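Local atomic coordinates of clostripain-related protein (Bacteroides thetaiotaomicron, PDB entry 6N9J), a protein that probably cleaves peptide bonds as a secreted cysteine protease of the clostripain (C11) family, and is inhibited by an irreversible peptide compound. Residues A[178-183]-A[209-214]; A[58-63]-A[93-98]; A[137-142]-A[357-362]. All coordinates share one frame; numbering follows the deposited sequence.

Contact 1. Residues A[178-183]-A[209-214]; sequences YFIGSP and SIAENY
Ile180 meets Ile210 and Ala211 chiefly through its CG2 methyl. CG2 of Ile180 lies 4.3 Å from CB of Ala211. The same CG2 of Ile180 is 4.4 Å from CG2 of Ile210. A chi1 of -51° turns CG2 of Ile180 to Ala211 and to CG2 of Ile210, while CD1 lies alongside Ile210. CD1 of Ile180 comes almost as near to CD1 of Ile210 as the two CG2 methyls do to each other. All three residues are buried, and the interaction is purely apolar. The short side chain of Ala211 lets the backbones come close, with the CA atoms of Ile180 and Ala211 6.8 Å apart. The contact joins strand 178-181 of the central mixed sheet to helix 206-221, which packs on one face of it. An alpha/beta arrangement of this kind is consistent with the caspase-like fold of clan CD proteases. Ile180 is also touched by Phe155 and Leu157 of the parallel strand 155-159, and by Ile240 and Val242 of the antiparallel strand 239-244. Tyr214 is buried too, and its OH is hydrogen-bonded to OD1 of Asp159. The other side of the helix is looser and more polar. Glu212 is exposed there, with OE2 bonded to NE1 of Trp317. Asn213 folds its amide back over its own helix. ND2 of Asn213 donates to O of Ser209 at 2.7 Å, in a nearly straight bond of 176°. O of Ser209 also takes the ordinary helical bond from N of Asn213, at 3.1 Å. The two donors reach the Ser209 carbonyl from opposite faces of its plane.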
ATOM      1  N   TYR A 178      -5.884   7.544  -6.684  1.00 17.76           N
ATOM      2  CA  TYR A 178      -5.348   6.233  -7.054  1.00 15.78           C
ATOM      3  C   TYR A 178      -4.623   5.588  -5.888  1.00 12.91           C
ATOM      4  O   TYR A 178      -3.984   6.274  -5.088  1.00 11.29           O
ATOM      5  CB  TYR A 178      -4.395   6.350  -8.252  1.00 16.96           C
ATOM      6  CG  TYR A 178      -5.047   6.933  -9.486  1.00 17.69           C
ATOM      7  CD1 TYR A 178      -5.678   6.108 -10.407  1.00 18.51           C
ATOM      8  CD2 TYR A 178      -5.043   8.310  -9.726  1.00 17.62           C
ATOM      9  CE1 TYR A 178      -6.293   6.630 -11.536  1.00 20.26           C
ATOM     10  CE2 TYR A 178      -5.657   8.846 -10.856  1.00 19.11           C
ATOM     11  CZ  TYR A 178      -6.291   7.991 -11.755  1.00 21.53           C
ATOM     12  OH  TYR A 178      -6.906   8.480 -12.890  1.00 26.64           O
ATOM     13  N   PHE A 179      -4.718   4.265  -5.813  1.00 15.07           N
ATOM     14  CA  PHE A 179      -4.053   3.486  -4.777  1.00 17.69           C
ATOM     15  C   PHE A 179      -3.129   2.464  -5.421  1.00 17.04           C
ATOM     16  O   PHE A 179      -3.565   1.669  -6.243  1.00 16.33           O
ATOM     17  CB  PHE A 179      -5.076   2.771  -3.880  1.00 17.86           C
ATOM     18  CG  PHE A 179      -5.831   3.689  -2.967  1.00 19.32           C
ATOM     19  CD1 PHE A 179      -6.972   4.346  -3.410  1.00 21.79           C
ATOM     20  CD2 PHE A 179      -5.399   3.898  -1.664  1.00 17.68           C
ATOM     21  CE1 PHE A 179      -7.670   5.196  -2.573  1.00 22.36           C
ATOM     22  CE2 PHE A 179      -6.088   4.749  -0.819  1.00 18.65           C
ATOM     23  CZ  PHE A 179      -7.224   5.402  -1.276  1.00 23.16           C
ATOM     24  N   ILE A 180      -1.860   2.473  -5.031  1.00 15.24           N
ATOM     25  CA  ILE A 180      -0.899   1.521  -5.563  1.00 13.83           C
ATOM     26  C   ILE A 180      -0.438   0.601  -4.440  1.00 15.16           C
ATOM     27  O   ILE A 180       0.045   1.062  -3.401  1.00 18.47           O
ATOM     28  CB  ILE A 180       0.331   2.222  -6.221  1.00  9.61           C
ATOM     29  CG1 ILE A 180      -0.107   3.285  -7.232  1.00 12.31           C
ATOM     30  CG2 ILE A 180       1.232   1.219  -6.909  1.00  9.66           C
ATOM     31  CD1 ILE A 180      -0.101   4.702  -6.654  1.00 11.80           C
ATOM     32  N   GLY A 181      -0.587  -0.705  -4.645  1.00 18.38           N
ATOM     33  CA  GLY A 181      -0.158  -1.669  -3.647  1.00 18.20           C
ATOM     34  C   GLY A 181      -0.162  -3.121  -4.094  1.00 16.33           C
ATOM     35  O   GLY A 181      -0.409  -3.410  -5.257  1.00 19.23           O
ATOM     36  N   SER A 182       0.138  -4.025  -3.162  1.00 12.72           N
ATOM     37  CA  SER A 182       0.056  -5.471  -3.401  1.00 14.68           C
ATOM     38  C   SER A 182      -1.058  -6.051  -2.559  1.00 12.44           C
ATOM     39  O   SER A 182      -1.247  -5.622  -1.426  1.00 11.31           O
ATOM     40  CB  SER A 182       1.370  -6.172  -3.052  1.00 15.86           C
ATOM     41  OG  SER A 182       1.272  -7.568  -3.291  1.00 15.27           O
ATOM     42  N   PRO A 183      -1.813  -7.018  -3.107  1.00 16.29           N
ATOM     43  CA  PRO A 183      -2.799  -7.702  -2.256  1.00 15.27           C
ATOM     44  C   PRO A 183      -2.153  -8.775  -1.383  1.00 17.61           C
ATOM     45  O   PRO A 183      -2.767  -9.267  -0.409  1.00 17.88           O
ATOM     46  CB  PRO A 183      -3.772  -8.315  -3.262  1.00 15.06           C
ATOM     47  CG  PRO A 183      -2.977  -8.456  -4.537  1.00 15.73           C
ATOM     48  CD  PRO A 183      -1.894  -7.424  -4.525  1.00 13.65           C
ATOM     49  N   SER A 209       2.923   4.885 -13.681  1.00 19.07           N
ATOM     50  CA  SER A 209       4.381   5.010 -13.735  1.00 18.63           C
ATOM     51  C   SER A 209       5.052   4.370 -12.527  1.00 15.16           C
ATOM     52  O   SER A 209       6.075   3.692 -12.661  1.00 13.94           O
ATOM     53  CB  SER A 209       4.815   6.479 -13.817  1.00 17.64           C
ATOM     54  OG  SER A 209       4.255   7.112 -14.950  1.00 21.29           O
ATOM     55  N   ILE A 210       4.490   4.619 -11.347  1.00 14.58           N
ATOM     56  CA  ILE A 210       5.043   4.077 -10.109  1.00 16.61           C
ATOM     57  C   ILE A 210       4.979   2.554 -10.159  1.00 18.24           C
ATOM     58  O   ILE A 210       5.969   1.870  -9.858  1.00 20.24           O
ATOM     59  CB  ILE A 210       4.294   4.629  -8.866  1.00 17.82           C
ATOM     60  CG1 ILE A 210       4.603   6.119  -8.681  1.00 14.85           C
ATOM     61  CG2 ILE A 210       4.666   3.823  -7.586  1.00 11.20           C
ATOM     62  CD1 ILE A 210       3.612   6.879  -7.776  1.00 13.26           C
ATOM     63  N   ALA A 211       3.827   2.032 -10.589  1.00 19.44           N
ATOM     64  CA  ALA A 211       3.582   0.591 -10.651  1.00 13.87           C
ATOM     65  C   ALA A 211       4.532  -0.114 -11.609  1.00 14.30           C
ATOM     66  O   ALA A 211       5.147  -1.118 -11.261  1.00 15.70           O
ATOM     67  CB  ALA A 211       2.157   0.328 -11.061  1.00 11.25           C
ATOM     68  N   GLU A 212       4.640   0.424 -12.821  1.00 15.80           N
ATOM     69  CA  GLU A 212       5.493  -0.159 -13.846  1.00 15.89           C
ATOM     70  C   GLU A 212       6.936  -0.209 -13.391  1.00 15.76           C
ATOM     71  O   GLU A 212       7.620  -1.199 -13.613  1.00 19.80           O
ATOM     72  CB  GLU A 212       5.383   0.633 -15.160  1.00 19.01           C
ATOM     73  CG  GLU A 212       4.100   0.368 -15.967  1.00 14.39           C
ATOM     74  CD  GLU A 212       4.173  -0.883 -16.846  1.00 19.30           C
ATOM     75  OE1 GLU A 212       5.261  -1.478 -16.982  1.00 18.63           O
ATOM     76  OE2 GLU A 212       3.125  -1.267 -17.422  1.00 22.94           O
ATOM     77  N   ASN A 213       7.402   0.868 -12.759  1.00 15.13           N
ATOM     78  CA  ASN A 213       8.794   0.947 -12.341  1.00 14.72           C
ATOM     79  C   ASN A 213       9.040   0.066 -11.121  1.00 12.73           C
ATOM     80  O   ASN A 213      10.070  -0.600 -11.022  1.00 13.21           O
ATOM     81  CB  ASN A 213       9.203   2.404 -12.059  1.00 16.11           C
ATOM     82  CG  ASN A 213       9.500   3.182 -13.332  1.00 20.75           C
ATOM     83  OD1 ASN A 213      10.620   3.170 -13.832  1.00 23.01           O
ATOM     84  ND2 ASN A 213       8.491   3.849 -13.868  1.00 22.91           N
ATOM     85  N   TYR A 214       8.091   0.055 -10.197  1.00 13.35           N
ATOM     86  CA  TYR A 214       8.188  -0.850  -9.064  1.00 16.85           C
ATOM     87  C   TYR A 214       8.288  -2.294  -9.589  1.00 20.53           C
ATOM     88  O   TYR A 214       9.277  -2.979  -9.336  1.00 23.74           O
ATOM     89  CB  TYR A 214       6.980  -0.690  -8.145  1.00 17.32           C
ATOM     90  CG  TYR A 214       7.136  -1.327  -6.788  1.00 18.67           C
ATOM     91  CD1 TYR A 214       6.893  -0.583  -5.640  1.00 19.23           C
ATOM     92  CD2 TYR A 214       7.563  -2.653  -6.644  1.00 20.51           C
ATOM     93  CE1 TYR A 214       7.028  -1.136  -4.389  1.00 24.37           C
ATOM     94  CE2 TYR A 214       7.721  -3.225  -5.386  1.00 18.56           C
ATOM     95  CZ  TYR A 214       7.442  -2.449  -4.267  1.00 22.80           C
ATOM     96  OH  TYR A 214       7.578  -2.938  -2.999  1.00 27.53           O
TER

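Contact 2. Residues A[58-63]-A[93-98]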
ATOM      1  N   PRO A  58      13.303  10.700  15.297  1.00 33.88           N
ATOM      2  CA  PRO A  58      12.767  10.901  13.949  1.00 31.63           C
ATOM      3  C   PRO A  58      13.098  12.278  13.376  1.00 30.59           C
ATOM      4  O   PRO A  58      13.449  13.210  14.117  1.00 30.44           O
ATOM      5  CB  PRO A  58      11.260  10.743  14.149  1.00 32.58           C
ATOM      6  CG  PRO A  58      11.149   9.814  15.321  1.00 34.49           C
ATOM      7  CD  PRO A  58      12.276  10.216  16.235  1.00 34.59           C
ATOM      8  N   LYS A  59      13.016  12.379  12.055  1.00 25.38           N
ATOM      9  CA  LYS A  59      13.278  13.627  11.362  1.00 27.10           C
ATOM     10  C   LYS A  59      12.370  13.729  10.146  1.00 26.45           C
ATOM     11  O   LYS A  59      11.953  12.713   9.576  1.00 24.14           O
ATOM     12  CB  LYS A  59      14.749  13.724  10.946  1.00 29.62           C
ATOM     13  CG  LYS A  59      15.208  12.582  10.043  1.00 31.66           C
ATOM     14  CD  LYS A  59      16.706  12.642   9.730  1.00 34.19           C
ATOM     15  CE  LYS A  59      17.109  11.468   8.830  1.00 34.85           C
ATOM     16  NZ  LYS A  59      18.543  11.499   8.386  1.00 35.04           N
ATOM     17  N   LEU A  60      12.040  14.959   9.781  1.00 25.59           N
ATOM     18  CA  LEU A  60      11.327  15.240   8.546  1.00 23.62           C
ATOM     19  C   LEU A  60      12.276  16.037   7.672  1.00 25.83           C
ATOM     20  O   LEU A  60      12.666  17.139   8.047  1.00 28.90           O
ATOM     21  CB  LEU A  60      10.035  16.022   8.815  1.00 19.99           C
ATOM     22  CG  LEU A  60       9.262  16.552   7.603  1.00 20.14           C
ATOM     23  CD1 LEU A  60       8.648  15.405   6.830  1.00 18.29           C
ATOM     24  CD2 LEU A  60       8.191  17.559   8.018  1.00 18.32           C
ATOM     25  N   ILE A  61      12.686  15.479   6.536  1.00 25.29           N
ATOM     26  CA  ILE A  61      13.597  16.198   5.644  1.00 24.29           C
ATOM     27  C   ILE A  61      13.033  16.432   4.263  1.00 23.68           C
ATOM     28  O   ILE A  61      12.003  15.876   3.875  1.00 23.97           O
ATOM     29  CB  ILE A  61      14.940  15.464   5.449  1.00 26.58           C
ATOM     30  CG1 ILE A  61      14.707  14.087   4.838  1.00 28.14           C
ATOM     31  CG2 ILE A  61      15.709  15.382   6.751  1.00 26.80           C
ATOM     32  CD1 ILE A  61      15.971  13.313   4.571  1.00 29.40           C
ATOM     33  N   ARG A  62      13.745  17.262   3.524  1.00 25.09           N
ATOM     34  CA  ARG A  62      13.505  17.469   2.112  1.00 24.37           C
ATOM     35  C   ARG A  62      14.821  17.259   1.374  1.00 24.45           C
ATOM     36  O   ARG A  62      15.870  17.759   1.805  1.00 25.24           O
ATOM     37  CB  ARG A  62      12.958  18.873   1.848  1.00 26.74           C
ATOM     38  CG  ARG A  62      12.830  19.216   0.371  1.00 27.05           C
ATOM     39  CD  ARG A  62      12.376  20.652   0.153  1.00 27.52           C
ATOM     40  NE  ARG A  62      12.142  20.918  -1.262  1.00 29.52           N
ATOM     41  CZ  ARG A  62      13.069  21.363  -2.104  1.00 30.89           C
ATOM     42  NH1 ARG A  62      14.299  21.605  -1.666  1.00 35.18           N
ATOM     43  NH2 ARG A  62      12.766  21.566  -3.381  1.00 27.13           N
ATOM     44  N   LEU A  63      14.761  16.524   0.269  1.00 20.53           N
ATOM     45  CA  LEU A  63      15.943  16.280  -0.544  1.00 22.30           C
ATOM     46  C   LEU A  63      16.113  17.385  -1.579  1.00 27.82           C
ATOM     47  O   LEU A  63      15.202  17.676  -2.346  1.00 31.47           O
ATOM     48  CB  LEU A  63      15.849  14.911  -1.224  1.00 22.20           C
ATOM     49  CG  LEU A  63      15.695  13.733  -0.256  1.00 23.99           C
ATOM     50  CD1 LEU A  63      15.655  12.399  -0.996  1.00 24.50           C
ATOM     51  CD2 LEU A  63      16.827  13.749   0.752  1.00 24.94           C
ATOM     52  N   PHE A  93       2.069  15.562   8.829  1.00 20.04           N
ATOM     53  CA  PHE A  93       1.347  16.004   7.633  1.00 18.33           C
ATOM     54  C   PHE A  93       1.222  17.518   7.555  1.00 19.49           C
ATOM     55  O   PHE A  93       1.526  18.121   6.540  1.00 21.72           O
ATOM     56  CB  PHE A  93      -0.070  15.422   7.596  1.00 19.20           C
ATOM     57  CG  PHE A  93      -0.139  13.962   7.225  1.00 20.97           C
ATOM     58  CD1 PHE A  93       0.951  13.310   6.683  1.00 20.87           C
ATOM     59  CD2 PHE A  93      -1.320  13.250   7.402  1.00 21.69           C
ATOM     60  CE1 PHE A  93       0.876  11.970   6.340  1.00 21.58           C
ATOM     61  CE2 PHE A  93      -1.399  11.903   7.066  1.00 21.66           C
ATOM     62  CZ  PHE A  93      -0.295  11.268   6.527  1.00 20.85           C
ATOM     63  N   THR A  94       0.718  18.109   8.631  1.00 21.89           N
ATOM     64  CA  THR A  94       0.439  19.531   8.689  1.00 25.92           C
ATOM     65  C   THR A  94       1.699  20.335   8.397  1.00 28.46           C
ATOM     66  O   THR A  94       1.673  21.279   7.617  1.00 30.23           O
ATOM     67  CB  THR A  94      -0.130  19.920  10.060  1.00 29.96           C
ATOM     68  OG1 THR A  94      -1.404  19.285  10.233  1.00 32.24           O
ATOM     69  CG2 THR A  94      -0.308  21.422  10.166  1.00 30.51           C
ATOM     70  N   THR A  95       2.804  19.926   9.006  1.00 27.52           N
ATOM     71  CA  THR A  95       4.094  20.573   8.800  1.00 24.80           C
ATOM     72  C   THR A  95       4.596  20.408   7.371  1.00 23.80           C
ATOM     73  O   THR A  95       5.038  21.368   6.740  1.00 25.40           O
ATOM     74  CB  THR A  95       5.160  20.004   9.764  1.00 24.92           C
ATOM     75  OG1 THR A  95       4.727  20.175  11.116  1.00 27.15           O
ATOM     76  CG2 THR A  95       6.485  20.704   9.573  1.00 26.13           C
ATOM     77  N   ALA A  96       4.539  19.175   6.875  1.00 21.92           N
ATOM     78  CA  ALA A  96       5.078  18.848   5.564  1.00 21.87           C
ATOM     79  C   ALA A  96       4.424  19.653   4.439  1.00 22.66           C
ATOM     80  O   ALA A  96       5.112  20.208   3.582  1.00 21.07           O
ATOM     81  CB  ALA A  96       4.917  17.361   5.294  1.00 20.69           C
ATOM     82  N   PHE A  97       3.096  19.693   4.435  1.00 21.28           N
ATOM     83  CA  PHE A  97       2.381  20.271   3.314  1.00 23.45           C
ATOM     84  C   PHE A  97       2.159  21.758   3.504  1.00 25.57           C
ATOM     85  O   PHE A  97       1.729  22.435   2.577  1.00 28.14           O
ATOM     86  CB  PHE A  97       1.051  19.548   3.100  1.00 23.12           C
ATOM     87  CG  PHE A  97       1.215  18.089   2.838  1.00 20.71           C
ATOM     88  CD1 PHE A  97       1.916  17.655   1.731  1.00 20.27           C
ATOM     89  CD2 PHE A  97       0.706  17.150   3.716  1.00 22.10           C
ATOM     90  CE1 PHE A  97       2.095  16.303   1.494  1.00 20.09           C
ATOM     91  CE2 PHE A  97       0.877  15.797   3.480  1.00 21.22           C
ATOM     92  CZ  PHE A  97       1.578  15.377   2.365  1.00 20.82           C
ATOM     93  N   SER A  98       2.463  22.258   4.700  1.00 22.58           N
ATOM     94  CA  SER A  98       2.457  23.693   4.951  1.00 26.20           C
ATOM     95  C   SER A  98       3.750  24.341   4.480  1.00 26.26           C
ATOM     96  O   SER A  98       3.729  25.421   3.898  1.00 27.36           O
ATOM     97  CB  SER A  98       2.255  23.996   6.433  1.00 29.38           C
ATOM     98  OG  SER A  98       0.912  23.752   6.792  1.00 34.66           O
TER
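Leu60 packs against Thr95 and Ala96 where helix 86-99 covers one face of the central sheet of this alpha/beta fold. Pro58 comes just before strand 59-65, which has strand 46-53 as an antiparallel neighbour. Lys59 points to the face of the sheet remote from the helix. Leu60 follows on the helix side. Its CG is anti to the backbone N (chi1 172°), and CD2 makes the contact. CD2 of Leu60 lies 3.9 Å from CG2 of Thr95, the two side chains sliding past each other in opposite directions. CD2 of Leu60 is 4.2 Å from N of Ala96 and 4.3 Å from its CB. Leu14 of strand 9-18, Ile75 and Tyr78 also touch Leu60. Ile61 turns back to the far face. Arg62 returns to the helix side but passes beyond segment 93-98, bonding through NH2 to OD1 of Asn47. On the helix, the branches of Thr95 divide the work. CG2 is turned to the leucine, while OG1 is hydrogen-bonded to O of Asn91, one turn earlier.

Contact 3. Residues A[137-142]-A[357-362]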
ATOM      1  N   ARG A 137      -0.116  -0.151  16.408  1.00 22.89           N
ATOM      2  CA  ARG A 137      -0.451  -0.273  14.993  1.00 23.01           C
ATOM      3  C   ARG A 137      -1.622   0.641  14.671  1.00 22.56           C
ATOM      4  O   ARG A 137      -2.394   0.996  15.558  1.00 25.86           O
ATOM      5  CB  ARG A 137      -0.784  -1.720  14.643  1.00 25.05           C
ATOM      6  CG  ARG A 137       0.319  -2.688  15.035  1.00 25.74           C
ATOM      7  CD  ARG A 137      -0.028  -4.117  14.751  1.00 25.36           C
ATOM      8  NE  ARG A 137       0.847  -5.017  15.505  1.00 27.72           N
ATOM      9  CZ  ARG A 137       0.797  -6.344  15.435  1.00 27.82           C
ATOM     10  NH1 ARG A 137      -0.085  -6.930  14.632  1.00 24.12           N
ATOM     11  NH2 ARG A 137       1.623  -7.083  16.167  1.00 29.14           N
ATOM     12  N   MET A 138      -1.767   1.016  13.408  1.00 17.03           N
ATOM     13  CA  MET A 138      -2.793   1.983  13.051  1.00 17.72           C
ATOM     14  C   MET A 138      -4.006   1.305  12.409  1.00 17.30           C
ATOM     15  O   MET A 138      -3.883   0.576  11.432  1.00 18.74           O
ATOM     16  CB  MET A 138      -2.210   3.059  12.111  1.00 14.16           C
ATOM     17  CG  MET A 138      -2.832   4.448  12.274  1.00 20.59           C
ATOM     18  SD  MET A 138      -2.254   5.727  11.106  1.00 14.16           S
ATOM     19  CE  MET A 138      -3.008   7.162  11.844  1.00 24.18           C
ATOM     20  N   ASN A 139      -5.181   1.545  12.970  1.00 17.38           N
ATOM     21  CA  ASN A 139      -6.415   1.037  12.385  1.00 17.47           C
ATOM     22  C   ASN A 139      -6.815   1.922  11.205  1.00 20.83           C
ATOM     23  O   ASN A 139      -6.578   3.129  11.228  1.00 19.63           O
ATOM     24  CB  ASN A 139      -7.520   0.978  13.443  1.00 17.80           C
ATOM     25  CG  ASN A 139      -7.283  -0.121  14.473  1.00 22.15           C
ATOM     26  OD1 ASN A 139      -7.487  -1.300  14.184  1.00 25.60           O
ATOM     27  ND2 ASN A 139      -6.867   0.259  15.685  1.00 24.35           N
ATOM     28  N   ILE A 140      -7.405   1.331  10.170  1.00 22.28           N
ATOM     29  CA  ILE A 140      -7.696   2.075   8.945  1.00 22.42           C
ATOM     30  C   ILE A 140      -8.624   3.281   9.168  1.00 22.81           C
ATOM     31  O   ILE A 140      -8.427   4.314   8.538  1.00 25.23           O
ATOM     32  CB  ILE A 140      -8.291   1.152   7.855  1.00 23.07           C
ATOM     33  CG1 ILE A 140      -7.392  -0.069   7.660  1.00 19.71           C
ATOM     34  CG2 ILE A 140      -8.453   1.906   6.532  1.00 22.05           C
ATOM     35  CD1 ILE A 140      -5.968   0.274   7.304  1.00 16.53           C
ATOM     36  N   PRO A 141      -9.625   3.169  10.066  1.00 23.35           N
ATOM     37  CA  PRO A 141     -10.347   4.403  10.406  1.00 23.91           C
ATOM     38  C   PRO A 141      -9.474   5.506  11.021  1.00 25.63           C
ATOM     39  O   PRO A 141      -9.764   6.683  10.808  1.00 25.40           O
ATOM     40  CB  PRO A 141     -11.391   3.914  11.405  1.00 23.37           C
ATOM     41  CG  PRO A 141     -11.705   2.553  10.921  1.00 22.52           C
ATOM     42  CD  PRO A 141     -10.379   1.978  10.512  1.00 21.54           C
ATOM     43  N   ASP A 142      -8.436   5.133  11.767  1.00 27.24           N
ATOM     44  CA  ASP A 142      -7.495   6.110  12.328  1.00 27.69           C
ATOM     45  C   ASP A 142      -6.638   6.738  11.231  1.00 23.97           C
ATOM     46  O   ASP A 142      -6.378   7.936  11.250  1.00 23.03           O
ATOM     47  CB  ASP A 142      -6.590   5.461  13.388  1.00 28.91           C
ATOM     48  CG  ASP A 142      -7.338   5.098  14.658  1.00 32.34           C
ATOM     49  OD1 ASP A 142      -8.312   5.800  14.998  1.00 33.68           O
ATOM     50  OD2 ASP A 142      -6.946   4.113  15.322  1.00 35.18           O
ATOM     51  N   GLU A 357     -14.782 -10.579  12.361  1.00 28.64           N
ATOM     52  CA  GLU A 357     -15.998 -10.472  11.555  1.00 30.07           C
ATOM     53  C   GLU A 357     -16.967  -9.482  12.171  1.00 29.53           C
ATOM     54  O   GLU A 357     -17.589  -8.700  11.462  1.00 32.07           O
ATOM     55  CB  GLU A 357     -16.688 -11.830  11.382  1.00 35.50           C
ATOM     56  CG  GLU A 357     -15.872 -12.820  10.569  1.00 40.58           C
ATOM     57  CD  GLU A 357     -16.711 -13.738   9.697  1.00 44.00           C
ATOM     58  OE1 GLU A 357     -17.960 -13.646   9.729  1.00 44.13           O
ATOM     59  OE2 GLU A 357     -16.103 -14.551   8.970  1.00 46.49           O
ATOM     60  N   LYS A 358     -17.098  -9.514  13.490  1.00 22.68           N
ATOM     61  CA  LYS A 358     -17.948  -8.551  14.178  1.00 23.61           C
ATOM     62  C   LYS A 358     -17.476  -7.130  13.882  1.00 25.88           C
ATOM     63  O   LYS A 358     -18.287  -6.224  13.671  1.00 25.76           O
ATOM     64  CB  LYS A 358     -17.956  -8.808  15.690  1.00 25.43           C
ATOM     65  N   TYR A 359     -16.160  -6.947  13.856  1.00 25.46           N
ATOM     66  CA  TYR A 359     -15.573  -5.664  13.485  1.00 26.92           C
ATOM     67  C   TYR A 359     -15.884  -5.347  12.020  1.00 27.06           C
ATOM     68  O   TYR A 359     -16.284  -4.232  11.691  1.00 30.67           O
ATOM     69  CB  TYR A 359     -14.057  -5.668  13.729  1.00 26.36           C
ATOM     70  CG  TYR A 359     -13.362  -4.384  13.316  1.00 27.87           C
ATOM     71  CD1 TYR A 359     -12.845  -4.231  12.036  1.00 27.79           C
ATOM     72  CD2 TYR A 359     -13.226  -3.327  14.210  1.00 28.05           C
ATOM     73  CE1 TYR A 359     -12.222  -3.050  11.647  1.00 28.74           C
ATOM     74  CE2 TYR A 359     -12.602  -2.148  13.838  1.00 29.54           C
ATOM     75  CZ  TYR A 359     -12.102  -2.016  12.558  1.00 28.78           C
ATOM     76  OH  TYR A 359     -11.481  -0.850  12.194  1.00 27.34           O
ATOM     77  N   TYR A 360     -15.701  -6.332  11.147  1.00 24.76           N
ATOM     78  CA  TYR A 360     -15.975  -6.156   9.721  1.00 25.18           C
ATOM     79  C   TYR A 360     -17.382  -5.645   9.464  1.00 27.23           C
ATOM     80  O   TYR A 360     -17.580  -4.698   8.708  1.00 26.91           O
ATOM     81  CB  TYR A 360     -15.777  -7.474   8.979  1.00 23.09           C
ATOM     82  CG  TYR A 360     -15.763  -7.381   7.463  1.00 22.36           C
ATOM     83  CD1 TYR A 360     -16.925  -7.556   6.723  1.00 24.19           C
ATOM     84  CD2 TYR A 360     -14.576  -7.163   6.770  1.00 19.60           C
ATOM     85  CE1 TYR A 360     -16.906  -7.500   5.332  1.00 22.22           C
ATOM     86  CE2 TYR A 360     -14.552  -7.113   5.384  1.00 18.70           C
ATOM     87  CZ  TYR A 360     -15.722  -7.281   4.673  1.00 20.58           C
ATOM     88  OH  TYR A 360     -15.707  -7.229   3.296  1.00 21.07           O
ATOM     89  N   ARG A 361     -18.352  -6.288  10.106  1.00 29.65           N
ATOM     90  CA  ARG A 361     -19.762  -6.010   9.870  1.00 32.09           C
ATOM     91  C   ARG A 361     -20.194  -4.677  10.455  1.00 36.28           C
ATOM     92  O   ARG A 361     -21.298  -4.207  10.205  1.00 39.65           O
ATOM     93  CB  ARG A 361     -20.624  -7.128  10.460  1.00 32.30           C
ATOM     94  CG  ARG A 361     -20.373  -8.487   9.833  1.00 35.56           C
ATOM     95  CD  ARG A 361     -21.247  -9.577  10.458  1.00 40.85           C
ATOM     96  NE  ARG A 361     -21.143 -10.830   9.712  1.00 43.64           N
ATOM     97  CZ  ARG A 361     -22.018 -11.227   8.791  1.00 46.04           C
ATOM     98  NH1 ARG A 361     -23.076 -10.477   8.508  1.00 48.96           N
ATOM     99  NH2 ARG A 361     -21.838 -12.377   8.154  1.00 44.15           N
ATOM    100  N   GLN A 362     -19.318  -4.067  11.237  1.00 37.17           N
ATOM    101  CA  GLN A 362     -19.683  -2.876  11.975  1.00 40.42           C
ATOM    102  C   GLN A 362     -18.925  -1.630  11.507  1.00 38.02           C
ATOM    103  O   GLN A 362     -19.485  -0.536  11.505  1.00 38.17           O
ATOM    104  CB  GLN A 362     -19.446  -3.119  13.466  1.00 46.37           C
ATOM    105  CG  GLN A 362     -20.047  -2.082  14.391  1.00 52.18           C
ATOM    106  CD  GLN A 362     -20.042  -2.540  15.838  1.00 56.95           C
ATOM    107  OE1 GLN A 362     -19.885  -3.730  16.122  1.00 58.37           O
ATOM    108  NE2 GLN A 362     -20.214  -1.600  16.762  1.00 58.36           N
TER
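The backbones stay well apart here, with the nearest CA atoms, those of Asn139 and Tyr359, separated by 11.4 Å. The contact links the start of helix 140-146 to helix 355-363 near the C terminus. The first of these helices directly follows the small antiparallel hairpin of strands 127-130 and 136-138. One long side chain bridges most of the gap. A chi1 of 178° swings the ring of Tyr359 straight out from its helix toward Pro141. Its phenol end meets the edge of the proline ring. OH of Tyr359 lies 3.5 Å from CD of Pro141 and 3.6 Å from CG of the same residue. Pro141 and Tyr359 approach from opposite directions, and the touch is van der Waals in nature. Proline is readily accommodated in the first turn of a helix, where its missing N-H costs no helical bond. The patch is small and lies at the protein surface. The ring of Tyr359 also meets that of Phe363, with the planes at about 45°. The next residue, Tyr360, packs edge-to-face with Trp116. Asn139 occupies the N-cap position of helix 140-146, although its side chain makes no capping bond. Its amide is used otherwise, with ND2 donating to O of Tyr119. OD1 of Asn139 is hydrogen-bonded outside the two segments, and its 4.5 Å approach to OH of Tyr359 is mere proximity.

Overall arrangement
From the N terminus, contact 2 comes first. It closes a loop from strand 59-65 to helix 86-99 and ties one wing of the central sheet to its helical cover. Contact 3 then opens at 137-142 and closes only at 357-362, joining the region after the small hairpin to a helix near the C terminus. Contact 1 is nested inside that long loop. It opens on strand 178-181 and closes on helix 206-221, nearer the centre of the chain. Contacts 1 and 2 reach the same sheet, with centres 23 Å apart. No two of the three contacts touch, and none cross along the chain.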